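Local coordinates for peridinin-chlorophyll A protein (Amphidinium carterae, PDB 2C9E) that probably serves as a water-soluble light-harvesting antenna for blue-green light, holding peridinin and chlorophyll a within an all-helical shell, at residues A[231-237]-A[274-279]; A[2-7]-A[144-149]. One frame throughout, in Å; residues are numbered along the deposited sequence.

In the fold
In the peridinin-chlorophyll protein, two related sets of eight helices wrap around the pigments, and the two contacts sample one set each. Interaction 2 (2-7 with 144-149) joins the first and last helices of the N-terminal set; interaction 1 (231-237 with 274-279) joins two interhelical turns of the C-terminal set. Their centres lie 32 Å apart and their nearest atoms about 18 Å, so they do not touch; each lines a peridinin of its own, and they also meet at a shared one, whose pocket takes in Gln-234 and Ile-237 from interaction 1 and Thr-146 from interaction 2. Interaction 1 also approaches a chlorophyll a, about 4 Å from the side chain of Met-274, whereas Leu-145's stays about 9 Å from one.

Interaction 1 of 2, residues A[231-237]-A[274-279]; sequences TMNQNAI and MIATAD. Unlike the reference sequence in segment 274-279: Asp-279 (reference His). With PID (peridinin), chain I.
Met-232 lies against Met-274, its SD 3.6 Å from Met-274 CG, where two helix-to-helix turns of the all-helical antenna pack together in opposite senses. The register pairs Met-232 with Ala-278 (CA atoms 4.4 Å apart) and Ala-236 with Met-274 (4.9 Å). The turns repeat each other: a threonine (Thr-231, Thr-277) in the p rotamer, an extended residue (Met-232 at -79/156, Ala-278 at -87/165), then an N-cap (Asn-233, Asp-279) opening the next helix. This makes the hydrogen bonding reciprocal. Asn-233 N donates to Thr-277 OG1 at 2.8 Å, almost linearly, while Asp-279 N donates to Thr-231 OG1 at 3.1 Å. Each hydroxyl also bonds back to a carbonyl of its own helix, Thr-277 OG1 giving its proton to Met-274 O at 2.9 Å and Thr-231 OG1 pairing with Val-228 O. Asn-233 OD1 weakly caps Asn-235 N (3.1 Å) and Ala-236 N (3.4 Å), and Asp-279 OD1 caps Lys-282 N.

Beside this polar seam, the extended Met-232 (chi1 m, chi2 t) sets CG 3.8 Å from Ala-278 CB, and Ala-236 CB packs 4.1 Å from Met-274 CB. Phe-283 of helix 280-285 adds to the apolar cluster around Met-232. Met-274 (chi1 t, chi2 t, chi3 p) brings SD 4.0 Å from Ile-237 CG1 and carries CE to 3.8 Å from peridinin CM6, so the turn pair forms part of a pigment pocket. Gln-234, whose CA-to-CB bond points away from the other turn, donates from NE2 to the peridinin's acetyl oxygen O7 at 3.3 Å.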
# COMPACT_ATOMS: atom_id res chain seq x y z
N THR A 231 -14.10 -2.94 -5.43
CA THR A 231 -14.92 -3.93 -6.18
C THR A 231 -14.44 -5.36 -5.92
O THR A 231 -15.10 -6.33 -6.33
CB THR A 231 -14.82 -3.79 -7.71
OG1 THR A 231 -13.49 -4.13 -8.11
CG2 THR A 231 -15.19 -2.37 -8.19
N MET A 232 -13.27 -5.53 -5.29
CA MET A 232 -12.79 -6.87 -5.01
C MET A 232 -13.48 -7.51 -3.79
O MET A 232 -13.93 -6.81 -2.87
CB MET A 232 -11.28 -6.90 -4.74
CG MET A 232 -10.44 -6.39 -5.89
SD MET A 232 -8.69 -6.29 -5.48
CE MET A 232 -8.02 -6.52 -7.18
N ASN A 233 -13.47 -8.83 -3.77
CA ASN A 233 -14.01 -9.61 -2.67
C ASN A 233 -13.04 -9.49 -1.50
O ASN A 233 -11.89 -9.94 -1.58
CB ASN A 233 -14.12 -11.07 -3.08
CG ASN A 233 -14.83 -11.91 -2.03
OD1 ASN A 233 -14.24 -12.39 -1.04
ND2 ASN A 233 -16.11 -12.10 -2.24
N GLN A 234 -13.50 -8.91 -0.40
CA GLN A 234 -12.63 -8.72 0.73
C GLN A 234 -11.97 -9.99 1.32
O GLN A 234 -10.86 -9.90 1.83
CB GLN A 234 -13.35 -7.91 1.83
CG GLN A 234 -12.37 -7.21 2.84
CD GLN A 234 -11.54 -6.09 2.20
OE1 GLN A 234 -11.90 -5.60 1.13
NE2 GLN A 234 -10.44 -5.67 2.87
N ASN A 235 -12.60 -11.16 1.25
CA ASN A 235 -11.95 -12.36 1.80
C ASN A 235 -10.74 -12.76 0.94
O ASN A 235 -9.74 -13.30 1.43
CB ASN A 235 -12.93 -13.55 1.88
CG ASN A 235 -14.03 -13.37 2.95
OD1 ASN A 235 -13.75 -13.04 4.13
ND2 ASN A 235 -15.29 -13.61 2.56
N ALA A 236 -10.87 -12.54 -0.35
CA ALA A 236 -9.80 -12.82 -1.32
C ALA A 236 -8.65 -11.81 -1.06
O ALA A 236 -7.46 -12.15 -1.20
CB ALA A 236 -10.33 -12.65 -2.76
N ILE A 237 -9.02 -10.59 -0.67
CA ILE A 237 -8.05 -9.57 -0.34
C ILE A 237 -7.28 -10.10 0.87
O ILE A 237 -6.04 -10.13 0.86
CB ILE A 237 -8.73 -8.23 0.02
CG1 ILE A 237 -9.22 -7.56 -1.25
CG2 ILE A 237 -7.76 -7.31 0.83
CD1 ILE A 237 -9.93 -6.24 -1.02
N MET A 274 -7.90 -13.05 -6.26
CA MET A 274 -8.35 -11.72 -5.88
C MET A 274 -8.65 -10.89 -7.13
O MET A 274 -9.63 -10.14 -7.18
CB MET A 274 -7.31 -11.03 -5.02
CG MET A 274 -7.72 -9.63 -4.51
SD MET A 274 -6.28 -8.88 -3.62
CE MET A 274 -5.43 -8.01 -4.97
N ILE A 275 -7.83 -11.01 -8.16
CA ILE A 275 -8.11 -10.20 -9.35
C ILE A 275 -9.37 -10.72 -10.06
O ILE A 275 -10.09 -9.97 -10.70
CB ILE A 275 -6.88 -10.22 -10.30
CG1 ILE A 275 -5.69 -9.52 -9.59
CG2 ILE A 275 -7.25 -9.59 -11.67
CD1 ILE A 275 -4.37 -9.87 -10.18
N ALA A 276 -9.65 -12.01 -9.95
CA ALA A 276 -10.83 -12.54 -10.61
C ALA A 276 -12.08 -11.86 -10.07
O ALA A 276 -13.06 -11.72 -10.78
CB ALA A 276 -10.91 -14.05 -10.41
N THR A 277 -12.01 -11.41 -8.82
CA THR A 277 -13.16 -10.78 -8.19
C THR A 277 -13.34 -9.27 -8.40
O THR A 277 -14.32 -8.70 -7.90
CB THR A 277 -13.13 -11.08 -6.72
OG1 THR A 277 -12.34 -10.11 -6.03
CG2 THR A 277 -12.50 -12.44 -6.53
N ALA A 278 -12.42 -8.63 -9.11
CA ALA A 278 -12.50 -7.20 -9.40
C ALA A 278 -13.32 -6.87 -10.65
O ALA A 278 -13.58 -7.72 -11.51
CB ALA A 278 -11.07 -6.63 -9.62
N ASP A 279 -13.70 -5.61 -10.78
CA ASP A 279 -14.37 -5.17 -11.99
C ASP A 279 -13.23 -5.29 -12.99
O ASP A 279 -12.21 -4.65 -12.80
CB ASP A 279 -14.77 -3.72 -11.87
CG ASP A 279 -15.39 -3.19 -13.12
OD1 ASP A 279 -14.74 -3.26 -14.19
OD2 ASP A 279 -16.53 -2.70 -13.02
C1 PID I . -2.69 -5.93 -23.52
C2 PID I . -2.45 -6.55 -24.90
C3 PID I . -3.36 -7.76 -25.12
C4 PID I . -3.03 -8.80 -24.05
C5 PID I . -3.33 -8.35 -22.62
C6 PID I . -3.05 -6.86 -22.35
C7 PID I . -2.62 -6.55 -21.06
C8 PID I . -3.30 -5.81 -20.09
C9 PID I . -2.82 -5.53 -18.80
C10 PID I . -1.61 -5.93 -18.24
C11 PID I . -3.52 -4.97 -17.82
C12 PID I . -2.82 -5.03 -16.68
C13 PID I . -3.31 -4.63 -15.43
C14 PID I . -2.65 -4.67 -14.20
C15 PID I . -3.34 -4.24 -13.07
C16 PID I . -2.84 -4.24 -11.77
C17 PID I . -3.64 -3.86 -10.70
C18 PID I . -3.18 -3.89 -9.38
C19 PID I . -4.00 -3.57 -8.30
C20 PID I . -3.51 -3.63 -7.00
C21 PID I . -4.26 -3.36 -5.85
C22 PID I . -3.64 -3.44 -4.60
C23 PID I . -4.21 -3.23 -3.44
C24 PID I . -4.73 -3.05 -2.25
C25 PID I . -5.33 -4.18 -1.40
C26 PID I . -6.76 -3.82 -0.98
C27 PID I . -6.86 -2.42 -0.35
C28 PID I . -6.25 -1.35 -1.27
C29 PID I . -4.80 -1.65 -1.64
C30 PID I . -8.99 -2.59 0.77
C31 PID I . -10.47 -2.22 0.81
CM1 PID I . -1.89 -4.66 -23.26
CM2 PID I . -2.46 -9.24 -21.73
CM3 PID I . -4.80 -8.64 -22.30
CM4 PID I . -1.24 -5.26 -14.06
CM5 PID I . -5.73 -2.96 -5.97
CM6 PID I . -5.39 -5.50 -2.17
CM7 PID I . -4.46 -4.39 -0.16
CM8 PID I . -4.30 -0.57 -2.62
O1 PID I . -4.01 -5.99 -22.97
O2 PID I . -3.07 -8.32 -26.41
O3 PID I . -0.62 -6.35 -18.85
O4 PID I . -1.61 -5.63 -16.91
O5 PID I . -3.99 -1.64 -0.46
O6 PID I . -8.26 -2.06 -0.25
O7 PID I . -8.50 -3.33 1.62

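Interaction 2 of 2, residues A[2-7]-A[144-149]; sequences AIADAS and ALTSAV. Unlike the reference sequence in segment 2-7: Ala-2 (reference Gly). With PID (peridinin), chain F.
Ala-2 begins a regular alpha helix that runs almost antiparallel to helical 144-149, at 167° between N-to-C directions and 8.6 Å between segment axes, a close approach allowed by alanines on both faces. Ala-2 CB points toward the partner, 4.3 Å from Ala-148 CB. Next, Ile-3 pairs with Ala-148 (CA atoms 5.2 Å apart); its m,t rotamer places CG1 4.3 Å from Ala-148 CB and CD1 4.3 Å from Val-149 CG2. One turn on, Ala-6 faces Leu-145 (CA atoms 5.0 Å apart), with its CB 3.9 Å from Leu-145 CA and 4.0 Å from Ala-148 CB. Ser-7 follows with CA 4.1 Å from Leu-145 CG. No hydrogen bond crosses the interface: the helices meet entirely by van der Waals contact.

Segment 144-149, part of helix 132-152, also lines peridinin pockets. Thr-146, directed away from 2-7, has CA 3.4 Å from O3 of one peridinin and touches a second; Val-149 CG1 lies 3.5 Å from CM2 of the first, and Leu-145 CD1 3.9 Å from its CM4. Helix 132-152 thus stands between the pigment and the N-terminal helix 2-18, which in turn rests through Ile-3, Ala-4 and Ser-7 on helix 87-102.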
# COMPACT_ATOMS: atom_id res chain seq x y z
N ALA A 2 -16.54 10.46 21.74
CA ALA A 2 -15.15 10.83 22.01
C ALA A 2 -14.24 10.88 20.74
O ALA A 2 -13.50 11.84 20.55
CB ALA A 2 -14.57 9.86 23.05
N ILE A 3 -14.33 9.85 19.90
CA ILE A 3 -13.51 9.75 18.68
C ILE A 3 -13.86 10.86 17.73
O ILE A 3 -13.00 11.61 17.26
CB ILE A 3 -13.71 8.39 17.96
CG1 ILE A 3 -13.01 7.27 18.74
CG2 ILE A 3 -13.20 8.46 16.51
CD1 ILE A 3 -12.90 5.97 17.96
N ALA A 4 -15.16 10.97 17.48
CA ALA A 4 -15.67 11.99 16.57
C ALA A 4 -15.17 13.38 17.00
O ALA A 4 -14.68 14.13 16.17
CB ALA A 4 -17.21 11.95 16.54
N ASP A 5 -15.28 13.70 18.28
CA ASP A 5 -14.85 15.03 18.69
C ASP A 5 -13.32 15.18 18.62
O ASP A 5 -12.81 16.21 18.19
CB ASP A 5 -15.32 15.38 20.12
CG ASP A 5 -16.85 15.22 20.32
OD1 ASP A 5 -17.64 15.31 19.35
OD2 ASP A 5 -17.24 15.00 21.49
N ALA A 6 -12.59 14.16 19.04
CA ALA A 6 -11.13 14.30 19.01
C ALA A 6 -10.64 14.38 17.54
O ALA A 6 -9.75 15.16 17.21
CB ALA A 6 -10.51 13.15 19.73
N SER A 7 -11.23 13.55 16.69
CA SER A 7 -10.88 13.54 15.30
C SER A 7 -11.16 14.94 14.71
O SER A 7 -10.40 15.46 13.85
CB SER A 7 -11.72 12.50 14.58
OG SER A 7 -11.30 12.37 13.24
N ALA A 144 -4.36 13.40 21.80
CA ALA A 144 -5.71 13.29 22.36
C ALA A 144 -6.55 12.34 21.51
O ALA A 144 -7.38 11.60 22.02
CB ALA A 144 -6.36 14.68 22.48
N LEU A 145 -6.35 12.36 20.21
CA LEU A 145 -7.08 11.42 19.34
C LEU A 145 -6.64 9.95 19.63
O LEU A 145 -7.47 9.03 19.69
CB LEU A 145 -6.75 11.71 17.87
CG LEU A 145 -7.73 11.44 16.74
CD1 LEU A 145 -6.94 11.31 15.50
CD2 LEU A 145 -8.56 10.23 16.97
N THR A 146 -5.35 9.73 19.83
CA THR A 146 -4.92 8.36 20.06
C THR A 146 -5.57 7.82 21.33
O THR A 146 -5.91 6.63 21.40
CB THR A 146 -3.36 8.20 20.13
OG1 THR A 146 -2.83 8.88 21.27
CG2 THR A 146 -2.69 8.74 18.85
N SER A 147 -5.77 8.69 22.33
CA SER A 147 -6.40 8.24 23.58
C SER A 147 -7.87 7.92 23.40
O SER A 147 -8.38 6.99 24.03
CB SER A 147 -6.30 9.29 24.67
OG SER A 147 -4.95 9.64 24.91
N ALA A 148 -8.56 8.71 22.56
CA ALA A 148 -9.97 8.48 22.33
C ALA A 148 -10.08 7.14 21.65
O ALA A 148 -10.89 6.33 22.04
CB ALA A 148 -10.60 9.58 21.44
N VAL A 149 -9.22 6.93 20.65
CA VAL A 149 -9.19 5.66 19.92
C VAL A 149 -8.83 4.44 20.80
O VAL A 149 -9.46 3.38 20.70
CB VAL A 149 -8.20 5.74 18.75
CG1 VAL A 149 -8.08 4.41 18.08
CG2 VAL A 149 -8.68 6.82 17.78
C1 PID F . -1.49 4.22 20.09
C2 PID F . -1.36 3.50 21.43
C3 PID F . -1.93 2.08 21.32
C4 PID F . -3.41 2.19 20.96
C5 PID F . -3.66 2.78 19.56
C6 PID F . -2.69 3.91 19.18
C7 PID F . -3.18 4.82 18.24
C8 PID F . -2.55 5.21 17.05
C9 PID F . -3.09 6.10 16.11
C10 PID F . -4.32 6.75 16.16
C11 PID F . -2.55 6.42 14.94
C12 PID F . -3.38 7.22 14.26
C13 PID F . -3.14 7.73 12.98
C14 PID F . -3.98 8.56 12.23
C15 PID F . -3.58 8.97 10.96
C16 PID F . -4.31 9.78 10.08
C17 PID F . -3.82 10.12 8.82
C18 PID F . -4.56 10.89 7.93
C19 PID F . -4.13 11.25 6.65
C20 PID F . -4.98 11.98 5.82
C21 PID F . -4.70 12.37 4.51
C22 PID F . -5.66 13.08 3.78
C23 PID F . -5.47 13.44 2.54
C24 PID F . -5.28 13.72 1.28
C25 PID F . -5.65 12.74 0.15
C26 PID F . -4.39 12.46 -0.67
C27 PID F . -3.68 13.73 -1.14
C28 PID F . -3.37 14.69 0.03
C29 PID F . -4.62 15.03 0.84
C30 PID F . -2.40 12.92 -2.97
C31 PID F . -1.06 12.59 -3.64
CM1 PID F . -0.86 5.62 20.08
CM2 PID F . -5.11 3.26 19.55
CM3 PID F . -3.53 1.62 18.58
CM4 PID F . -5.35 9.00 12.78
CM5 PID F . -3.37 12.00 3.84
CM6 PID F . -6.14 11.40 0.72
CM7 PID F . -6.76 13.33 -0.72
CM8 PID F . -4.24 15.88 2.06
O1 PID F . -1.35 3.45 18.89
O2 PID F . -1.81 1.39 22.56
O3 PID F . -5.14 6.68 17.07
O4 PID F . -4.51 7.45 15.00
O5 PID F . -5.56 15.72 0.01
O6 PID F . -2.41 13.33 -1.67
O7 PID F . -3.44 12.87 -3.62